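Local coordinates for protein D-aminopeptidase (Burkholderia sp. LK4, PDB 5TZB) that probably removes amino-terminal residues, including beta-amino acids, from short peptides and amides, as a self-processing beta-aminopeptidase of the Ntn-hydrolase class, at residues D124-N129 with A164-A169; L228-Y233 with A348-L353; V262-D267 with T276-R281. One frame throughout, in Å; residues are numbered along the deposited sequence.

Contact 1. Residues D124-N129 with A164-A169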
loop_
_atom_site.group_PDB
_atom_site.type_symbol
_atom_site.label_atom_id
_atom_site.label_comp_id
_atom_site.label_asym_id
_atom_site.label_seq_id
_atom_site.Cartn_x
_atom_site.Cartn_y
_atom_site.Cartn_z
ATOM N N ASP C 124 2.883 -24.360 10.424
ATOM C CA ASP C 124 2.695 -24.785 11.807
ATOM C C ASP C 124 3.814 -25.723 12.256
ATOM O O ASP C 124 4.102 -25.824 13.450
ATOM C CB ASP C 124 1.314 -25.416 11.995
ATOM C CG ASP C 124 0.204 -24.358 12.111
ATOM O OD1 ASP C 124 0.473 -23.178 11.788
ATOM O OD2 ASP C 124 -0.931 -24.702 12.528
ATOM N N ALA C 125 4.458 -26.389 11.300
ATOM C CA ALA C 125 5.623 -27.208 11.619
ATOM C C ALA C 125 6.790 -26.310 12.031
ATOM O O ALA C 125 7.559 -26.654 12.917
ATOM C CB ALA C 125 6.010 -28.080 10.440
ATOM N N LEU C 126 6.922 -25.161 11.380
ATOM C CA LEU C 126 7.966 -24.204 11.735
ATOM C C LEU C 126 7.681 -23.583 13.113
ATOM O O LEU C 126 8.605 -23.314 13.884
ATOM C CB LEU C 126 8.089 -23.129 10.647
ATOM C CG LEU C 126 8.738 -23.603 9.336
ATOM C CD1 LEU C 126 8.722 -22.524 8.290
ATOM C CD2 LEU C 126 10.177 -24.058 9.569
ATOM N N VAL C 127 6.401 -23.401 13.444
ATOM C CA VAL C 127 6.048 -22.945 14.782
ATOM C C VAL C 127 6.458 -23.971 15.841
ATOM O O VAL C 127 7.130 -23.630 16.829
ATOM C CB VAL C 127 4.550 -22.681 14.930
ATOM C CG1 VAL C 127 4.237 -22.399 16.380
ATOM C CG2 VAL C 127 4.122 -21.518 14.038
ATOM N N ALA C 128 6.068 -25.225 15.626
ATOM C CA ALA C 128 6.402 -26.291 16.563
ATOM C C ALA C 128 7.908 -26.397 16.766
ATOM O O ALA C 128 8.366 -26.708 17.863
ATOM C CB ALA C 128 5.845 -27.621 16.084
ATOM N N ASN C 129 8.672 -26.104 15.718
ATOM C CA ASN C 129 10.130 -26.201 15.784
ATOM C C ASN C 129 10.768 -25.220 16.772
ATOM O O ASN C 129 11.893 -25.424 17.220
ATOM C CB ASN C 129 10.745 -26.010 14.399
ATOM C CG ASN C 129 12.235 -26.328 14.382
ATOM O OD1 ASN C 129 12.645 -27.436 14.734
ATOM N ND2 ASN C 129 13.041 -25.372 13.945
ATOM N N ALA C 164 7.669 -33.749 9.234
ATOM C CA ALA C 164 8.904 -34.518 9.141
ATOM C C ALA C 164 9.732 -34.038 7.948
ATOM O O ALA C 164 10.958 -33.983 8.017
ATOM C CB ALA C 164 8.602 -36.022 9.037
ATOM N N HIS C 165 9.055 -33.677 6.861
ATOM C CA HIS C 165 9.738 -33.156 5.683
ATOM C C HIS C 165 10.317 -31.774 5.957
ATOM O O HIS C 165 11.389 -31.428 5.462
ATOM C CB HIS C 165 8.780 -33.118 4.498
ATOM C CG HIS C 165 8.231 -34.458 4.140
ATOM N ND1 HIS C 165 6.896 -34.667 3.870
ATOM C CD2 HIS C 165 8.838 -35.661 4.005
ATOM C CE1 HIS C 165 6.705 -35.943 3.583
ATOM N NE2 HIS C 165 7.866 -36.567 3.661
ATOM N N VAL C 166 9.606 -30.982 6.750
ATOM C CA VAL C 166 10.107 -29.677 7.135
ATOM C C VAL C 166 11.352 -29.870 8.004
ATOM O O VAL C 166 12.324 -29.139 7.881
ATOM C CB VAL C 166 9.050 -28.842 7.892
ATOM C CG1 VAL C 166 9.637 -27.526 8.311
ATOM C CG2 VAL C 166 7.818 -28.606 7.021
ATOM N N GLN C 167 11.327 -30.881 8.867
ATOM C CA GLN C 167 12.460 -31.138 9.751
ATOM C C GLN C 167 13.693 -31.615 8.983
ATOM O O GLN C 167 14.814 -31.221 9.299
ATOM C CB GLN C 167 12.077 -32.180 10.814
ATOM C CG GLN C 167 11.089 -31.674 11.830
ATOM C CD GLN C 167 11.724 -30.627 12.719
ATOM O OE1 GLN C 167 12.941 -30.628 12.918
ATOM N NE2 GLN C 167 10.913 -29.709 13.237
ATOM N N ARG C 168 13.473 -32.404 7.942
ATOM C CA ARG C 168 14.545 -32.829 7.043
ATOM C C ARG C 168 15.183 -31.643 6.308
ATOM O O ARG C 168 16.409 -31.594 6.154
ATOM C CB ARG C 168 14.004 -33.882 6.061
ATOM C CG ARG C 168 13.835 -35.262 6.723
ATOM C CD ARG C 168 13.196 -36.330 5.835
ATOM N NE ARG C 168 13.667 -36.379 4.457
ATOM C CZ ARG C 168 12.986 -36.986 3.485
ATOM N NH1 ARG C 168 11.824 -37.560 3.768
ATOM N NH2 ARG C 168 13.438 -37.006 2.233
ATOM N N ALA C 169 14.367 -30.709 5.824
ATOM C CA ALA C 169 14.906 -29.514 5.164
ATOM C C ALA C 169 15.703 -28.662 6.155
ATOM O O ALA C 169 16.791 -28.175 5.844
ATOM C CB ALA C 169 13.782 -28.688 4.532
HETATM O O HOH W 1 8.362 -29.215 13.125
#
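Val166 supplies most of the apolar part of this helix-helix contact, dividing its two methyls between neighbouring residues of 124-129. CG2 meets CB of Ala125 at 3.9 Å, and CG1 meets CD2 of Leu126 at 3.7 Å. The split follows from its first torsion: with CG1 anti to the backbone N, CG2 falls beside that N, and the two methyls diverge toward different partners. The Leu126 and Val166 side chains cross at about a right angle, and the leucine's CD2 branch does the touching. At Ala125, whose side chain is a single methyl, the backbones come nearest, CA to CA of Val166 6.8 Å.

The polar part lies toward Asn129 and Gln167. Gln167 NE2 donates to Asn129 OD1 over 3.2 Å, with a fairly straight N-H...O angle of 163°. The acceptor lies nearly in the glutamine's amide plane, whereas the donor stands 45° out of the asparagine's carbonyl plane, so it is above that plane and not on a lone pair. The bend of Gln167 at chi2 brings its amide to this position.

One water adds a bridge, accepting from Gln167 NE2 and donating to the backbone O of Ala125, the latter at 2.7 Å. The single amide nitrogen is thereby tied directly to a side chain and, through the water, to the backbone of the other helix.

The axes of the two short helical segments pass 9.6 Å apart at a crossing angle of -63°. Asp124 hydrogen-bonds to Gly120 and Ala121 of the second subunit. Leu126 also packs on Leu170 of helix 163-172 and on Pro143, while His165 and Arg168 reach Cys52 on strand 48-56.

Contact 2. Residues L228-Y233 with A348-L353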
loop_
_atom_site.group_PDB
_atom_site.type_symbol
_atom_site.label_atom_id
_atom_site.label_comp_id
_atom_site.label_asym_id
_atom_site.label_seq_id
_atom_site.Cartn_x
_atom_site.Cartn_y
_atom_site.Cartn_z
ATOM N N LEU C 228 10.102 -16.392 -23.260
ATOM C CA LEU C 228 11.405 -16.645 -22.630
ATOM C C LEU C 228 12.531 -15.785 -23.231
ATOM O O LEU C 228 12.708 -15.751 -24.452
ATOM C CB LEU C 228 11.782 -18.123 -22.750
ATOM C CG LEU C 228 13.152 -18.516 -22.183
ATOM C CD1 LEU C 228 13.289 -18.217 -20.682
ATOM C CD2 LEU C 228 13.491 -19.974 -22.505
ATOM N N ARG C 229 13.270 -15.076 -22.377
ATOM C CA ARG C 229 14.436 -14.318 -22.825
ATOM C C ARG C 229 15.629 -14.597 -21.909
ATOM O O ARG C 229 15.498 -14.606 -20.688
ATOM C CB ARG C 229 14.140 -12.809 -22.881
ATOM C CG ARG C 229 12.888 -12.423 -23.679
ATOM C CD ARG C 229 12.950 -10.995 -24.253
ATOM N NE ARG C 229 13.434 -10.014 -23.281
ATOM C CZ ARG C 229 13.320 -8.691 -23.410
ATOM N NH1 ARG C 229 12.706 -8.165 -24.461
ATOM N NH2 ARG C 229 13.811 -7.893 -22.474
ATOM N N VAL C 230 16.790 -14.845 -22.511
ATOM C CA VAL C 230 18.005 -15.181 -21.768
ATOM C C VAL C 230 19.111 -14.188 -22.088
ATOM O O VAL C 230 19.552 -14.096 -23.241
ATOM C CB VAL C 230 18.498 -16.616 -22.091
ATOM C CG1 VAL C 230 19.828 -16.900 -21.398
ATOM C CG2 VAL C 230 17.460 -17.634 -21.675
ATOM N N ALA C 231 19.565 -13.471 -21.063
ATOM C CA ALA C 231 20.497 -12.350 -21.220
ATOM C C ALA C 231 19.930 -11.352 -22.224
ATOM O O ALA C 231 20.677 -10.744 -22.995
ATOM C CB ALA C 231 21.873 -12.821 -21.653
ATOM N N GLY C 232 18.605 -11.244 -22.237
ATOM C CA GLY C 232 17.895 -10.330 -23.113
ATOM C C GLY C 232 17.468 -10.886 -24.462
ATOM O O GLY C 232 16.548 -10.351 -25.079
ATOM N N TYR C 233 18.116 -11.961 -24.919
ATOM C CA TYR C 233 17.876 -12.496 -26.267
ATOM C C TYR C 233 16.602 -13.324 -26.360
ATOM O O TYR C 233 16.334 -14.144 -25.488
ATOM C CB TYR C 233 19.081 -13.323 -26.722
ATOM C CG TYR C 233 20.297 -12.467 -27.005
ATOM C CD1 TYR C 233 20.615 -12.091 -28.304
ATOM C CD2 TYR C 233 21.117 -12.022 -25.974
ATOM C CE1 TYR C 233 21.724 -11.298 -28.573
ATOM C CE2 TYR C 233 22.220 -11.225 -26.235
ATOM C CZ TYR C 233 22.516 -10.872 -27.543
ATOM O OH TYR C 233 23.606 -10.080 -27.815
ATOM N N ALA C 348 19.112 -16.190 -11.405
ATOM C CA ALA C 348 18.567 -17.262 -10.582
ATOM C C ALA C 348 17.489 -18.007 -11.358
ATOM O O ALA C 348 17.460 -19.236 -11.363
ATOM C CB ALA C 348 17.998 -16.702 -9.289
ATOM N N ILE C 349 16.633 -17.252 -12.043
ATOM C CA ILE C 349 15.567 -17.844 -12.846
ATOM C C ILE C 349 16.151 -18.665 -13.997
ATOM O O ILE C 349 15.742 -19.808 -14.220
ATOM C CB ILE C 349 14.609 -16.764 -13.403
ATOM C CG1 ILE C 349 13.858 -16.080 -12.251
ATOM C CG2 ILE C 349 13.617 -17.390 -14.385
ATOM C CD1 ILE C 349 13.163 -14.785 -12.639
ATOM N N VAL C 350 17.112 -18.104 -14.729
ATOM C CA VAL C 350 17.703 -18.853 -15.842
ATOM C C VAL C 350 18.437 -20.092 -15.304
ATOM O O VAL C 350 18.402 -21.160 -15.926
ATOM C CB VAL C 350 18.648 -17.978 -16.694
ATOM C CG1 VAL C 350 19.181 -18.771 -17.888
ATOM C CG2 VAL C 350 17.912 -16.738 -17.196
ATOM N N ASN C 351 19.057 -19.968 -14.129
ATOM C CA ASN C 351 19.703 -21.129 -13.502
ATOM C C ASN C 351 18.703 -22.251 -13.203
ATOM O O ASN C 351 19.030 -23.423 -13.323
ATOM C CB ASN C 351 20.431 -20.728 -12.214
ATOM C CG ASN C 351 21.852 -20.238 -12.463
ATOM O OD1 ASN C 351 22.430 -20.472 -13.526
ATOM N ND2 ASN C 351 22.440 -19.603 -11.459
ATOM N N ALA C 352 17.486 -21.889 -12.799
ATOM C CA ALA C 352 16.451 -22.890 -12.532
ATOM C C ALA C 352 16.132 -23.688 -13.789
ATOM O O ALA C 352 15.995 -24.909 -13.748
ATOM C CB ALA C 352 15.171 -22.224 -11.991
ATOM N N LEU C 353 16.007 -22.985 -14.904
ATOM C CA LEU C 353 15.721 -23.602 -16.186
ATOM C C LEU C 353 16.859 -24.519 -16.629
ATOM O O LEU C 353 16.631 -25.620 -17.128
ATOM C CB LEU C 353 15.475 -22.519 -17.232
ATOM C CG LEU C 353 14.143 -21.799 -17.033
ATOM C CD1 LEU C 353 14.118 -20.506 -17.844
ATOM C CD2 LEU C 353 13.019 -22.716 -17.478
#
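The chain at 228-233 runs in extended conformation through Leu228 to Val230 and then reverses in a type I' beta turn from Val230 to Tyr233, facing helix 348-353 with CA of Val230 7.0 Å from CA of Val350. Two backbone bonds close the turn, Val230 N to Tyr233 O and Tyr233 N to Val230 O, each 3.1 Å long. Ala231 and Gly232 hold its two central positions, both with positive phi.

Two methyl-to-methyl meetings carry the contact, with no hydrogen bond between the segments. CD1 of Leu228 reaches CD1 of Leu353 at 3.7 Å, the two side chains sliding past each other in opposite directions. Extension of Leu228, with CG anti to its own N (chi1 178°), carries its end to the helix although its CB does not point straight there. In Leu353, CG lies beside the N, opposite the carbonyl carbon. One helical turn earlier, Val350 CG1 and Val230 CG1 approach to 4.0 Å, the two side chains meeting at a slant.

All four side chains are buried. Leu228 also packs on Val289 of helix 272-289, and Val230 on Leu374 of helix 371-380, so the apolar seam extends to two further helices. Tyr233, which closes the turn and does not touch 348-353, meets Trp383 edge-to-face and hydrogen-bonds through OH to Val381 O of the third subunit.

A further backbone bond joins Leu228 to Gly236. The type I' geometry and the paired Val230-Tyr233 bonds are those of a tight hairpin-type turn, here set in a loop whose apolar arm lies against a long helix.

Contact 3. Residues V262-D267 with T276-R281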
loop_
_atom_site.group_PDB
_atom_site.type_symbol
_atom_site.label_atom_id
_atom_site.label_comp_id
_atom_site.label_asym_id
_atom_site.label_seq_id
_atom_site.Cartn_x
_atom_site.Cartn_y
_atom_site.Cartn_z
ATOM N N VAL C 262 10.272 -15.198 -4.663
ATOM C CA VAL C 262 11.649 -14.715 -4.672
ATOM C C VAL C 262 12.072 -14.298 -3.264
ATOM O O VAL C 262 11.338 -13.583 -2.592
ATOM C CB VAL C 262 11.827 -13.491 -5.626
ATOM C CG1 VAL C 262 13.271 -13.047 -5.657
ATOM C CG2 VAL C 262 11.376 -13.834 -7.042
ATOM N N THR C 263 13.233 -14.764 -2.814
ATOM C CA THR C 263 13.847 -14.194 -1.626
ATOM C C THR C 263 15.156 -13.551 -2.038
ATOM O O THR C 263 15.973 -14.181 -2.699
ATOM C CB THR C 263 14.113 -15.223 -0.497
ATOM O OG1 THR C 263 12.877 -15.779 -0.034
ATOM C CG2 THR C 263 14.789 -14.535 0.691
ATOM N N ILE C 264 15.309 -12.279 -1.687
ATOM C CA ILE C 264 16.552 -11.543 -1.870
ATOM C C ILE C 264 17.234 -11.378 -0.518
ATOM O O ILE C 264 16.590 -10.967 0.448
ATOM C CB ILE C 264 16.287 -10.157 -2.479
ATOM C CG1 ILE C 264 15.773 -10.304 -3.921
ATOM C CG2 ILE C 264 17.558 -9.292 -2.439
ATOM C CD1 ILE C 264 15.124 -9.008 -4.472
ATOM N N ALA C 265 18.524 -11.698 -0.430
ATOM C CA ALA C 265 19.260 -11.442 0.816
ATOM C C ALA C 265 20.460 -10.535 0.564
ATOM O O ALA C 265 21.085 -10.571 -0.512
ATOM C CB ALA C 265 19.713 -12.749 1.460
ATOM N N THR C 266 20.807 -9.739 1.568
ATOM C CA THR C 266 22.004 -8.910 1.464
ATOM C C THR C 266 22.612 -8.673 2.824
ATOM O O THR C 266 21.891 -8.613 3.825
ATOM C CB THR C 266 21.717 -7.539 0.813
ATOM O OG1 THR C 266 22.946 -6.829 0.657
ATOM C CG2 THR C 266 20.773 -6.696 1.671
ATOM N N ASP C 267 23.936 -8.509 2.863
ATOM C CA ASP C 267 24.588 -8.158 4.123
ATOM C C ASP C 267 24.727 -6.650 4.271
ATOM O O ASP C 267 25.293 -6.176 5.255
ATOM C CB ASP C 267 25.968 -8.812 4.247
ATOM C CG ASP C 267 26.912 -8.427 3.128
ATOM O OD1 ASP C 267 26.472 -7.824 2.122
ATOM O OD2 ASP C 267 28.118 -8.749 3.251
ATOM N N THR C 276 11.990 -3.020 1.369
ATOM C CA THR C 276 10.823 -2.946 0.479
ATOM C C THR C 276 11.254 -2.485 -0.909
ATOM O O THR C 276 10.824 -3.038 -1.933
ATOM C CB THR C 276 9.754 -1.988 1.035
ATOM O OG1 THR C 276 9.398 -2.417 2.349
ATOM C CG2 THR C 276 8.482 -1.978 0.149
ATOM N N ARG C 277 12.108 -1.463 -0.939
ATOM C CA ARG C 277 12.623 -0.967 -2.205
ATOM C C ARG C 277 13.394 -2.063 -2.934
ATOM O O ARG C 277 13.212 -2.291 -4.140
ATOM C CB ARG C 277 13.507 0.259 -1.978
ATOM C CG ARG C 277 12.807 1.372 -1.204
ATOM C CD ARG C 277 13.683 2.608 -1.108
ATOM N NE ARG C 277 13.782 3.262 -2.416
ATOM C CZ ARG C 277 14.711 4.156 -2.755
ATOM N NH1 ARG C 277 15.652 4.510 -1.883
ATOM N NH2 ARG C 277 14.721 4.675 -3.981
ATOM N N LEU C 278 14.214 -2.783 -2.183
ATOM C CA LEU C 278 15.034 -3.833 -2.765
ATOM C C LEU C 278 14.158 -4.982 -3.293
ATOM O O LEU C 278 14.422 -5.516 -4.369
ATOM C CB LEU C 278 16.039 -4.346 -1.737
ATOM C CG LEU C 278 17.122 -5.296 -2.255
ATOM C CD1 LEU C 278 18.022 -4.560 -3.230
ATOM C CD2 LEU C 278 17.928 -5.840 -1.107
ATOM N N ALA C 279 13.119 -5.348 -2.542
ATOM C CA ALA C 279 12.261 -6.456 -2.948
ATOM C C ALA C 279 11.589 -6.186 -4.291
ATOM O O ALA C 279 11.422 -7.105 -5.087
ATOM C CB ALA C 279 11.209 -6.753 -1.880
ATOM N N GLN C 280 11.214 -4.938 -4.549
ATOM C CA GLN C 280 10.498 -4.638 -5.785
ATOM C C GLN C 280 11.427 -4.789 -6.986
ATOM O O GLN C 280 10.958 -4.975 -8.108
ATOM C CB GLN C 280 9.869 -3.235 -5.767
ATOM C CG GLN C 280 8.969 -2.999 -7.000
ATOM C CD GLN C 280 8.093 -1.730 -6.964
ATOM O OE1 GLN C 280 7.357 -1.467 -7.923
ATOM N NE2 GLN C 280 8.151 -0.963 -5.872
ATOM N N ARG C 281 12.740 -4.785 -6.775
ATOM C CA ARG C 281 13.616 -4.927 -7.941
ATOM C C ARG C 281 13.566 -6.369 -8.470
ATOM O O ARG C 281 14.116 -6.676 -9.536
ATOM C CB ARG C 281 15.067 -4.509 -7.627
ATOM C CG ARG C 281 15.270 -2.994 -7.321
ATOM C CD ARG C 281 14.083 -2.213 -7.804
ATOM N NE ARG C 281 14.208 -0.775 -8.024
ATOM C CZ ARG C 281 13.734 0.170 -7.217
ATOM N NH1 ARG C 281 13.178 -0.133 -6.052
ATOM N NH2 ARG C 281 13.842 1.437 -7.577
#
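Ile264 and Leu278 bury the most surface here, 69 and 61 Å² respectively, and meet obliquely between strand 262-266 and helix 276-281. Ile264 uses both of its branches. Its CG2, anti to the backbone N, lies 3.7 Å from CD2 of Leu278, while CD1 at the end of the other branch comes to 3.6 Å from the backbone O of Leu278 and 4.1 Å from CA of Ala279. The isoleucine therefore touches the leucine side chain with one arm and the helix backbone with the other.

Leu278 extends with CG anti to its N (chi1 -171°), which brings CD2 between the strand residues: the same methyl also lies 4.1 Å from CG2 of Thr266. That threonine contributes only 17 Å², and its polar OG1 is engaged elsewhere, by Thr213 O and Ala268 N. On the helix, Leu278 packs on Ala341 of helix 331-355, and Ala279 on Ala303 of strand 298-305.

The axes of strand 262-266 and of the helical segment 276-281 approach to 8.8 Å, their N-to-C directions 129° apart. Strand 260-266, helix 272-289 and strand 298-305 form a beta-alpha-beta unit with its two strands parallel and adjacent; this contact is part of the packing of its helix on its first strand.

Contacts 2 and 3 are near neighbours, their nearest atoms about 6 Å apart and their centres about 19 Å, without touching. In sequence, both segments of contact 3 fall between 228-233 and 348-353. Helix 272-289 connects them in space: it carries 276-281, and its Val289 packs on Leu228. Helix 331-355 does likewise, supplying 348-353 as well as Ala341 beside Leu278. Both contacts also reach the third subunit. Contact 1 stands apart, its centre about 32 Å from that of contact 2, on the opposite side of the chain's centre, and about 25 Å from that of contact 3; it borders the second subunit. A bound calcium ion lies about 12 Å from the Leu278 side chain.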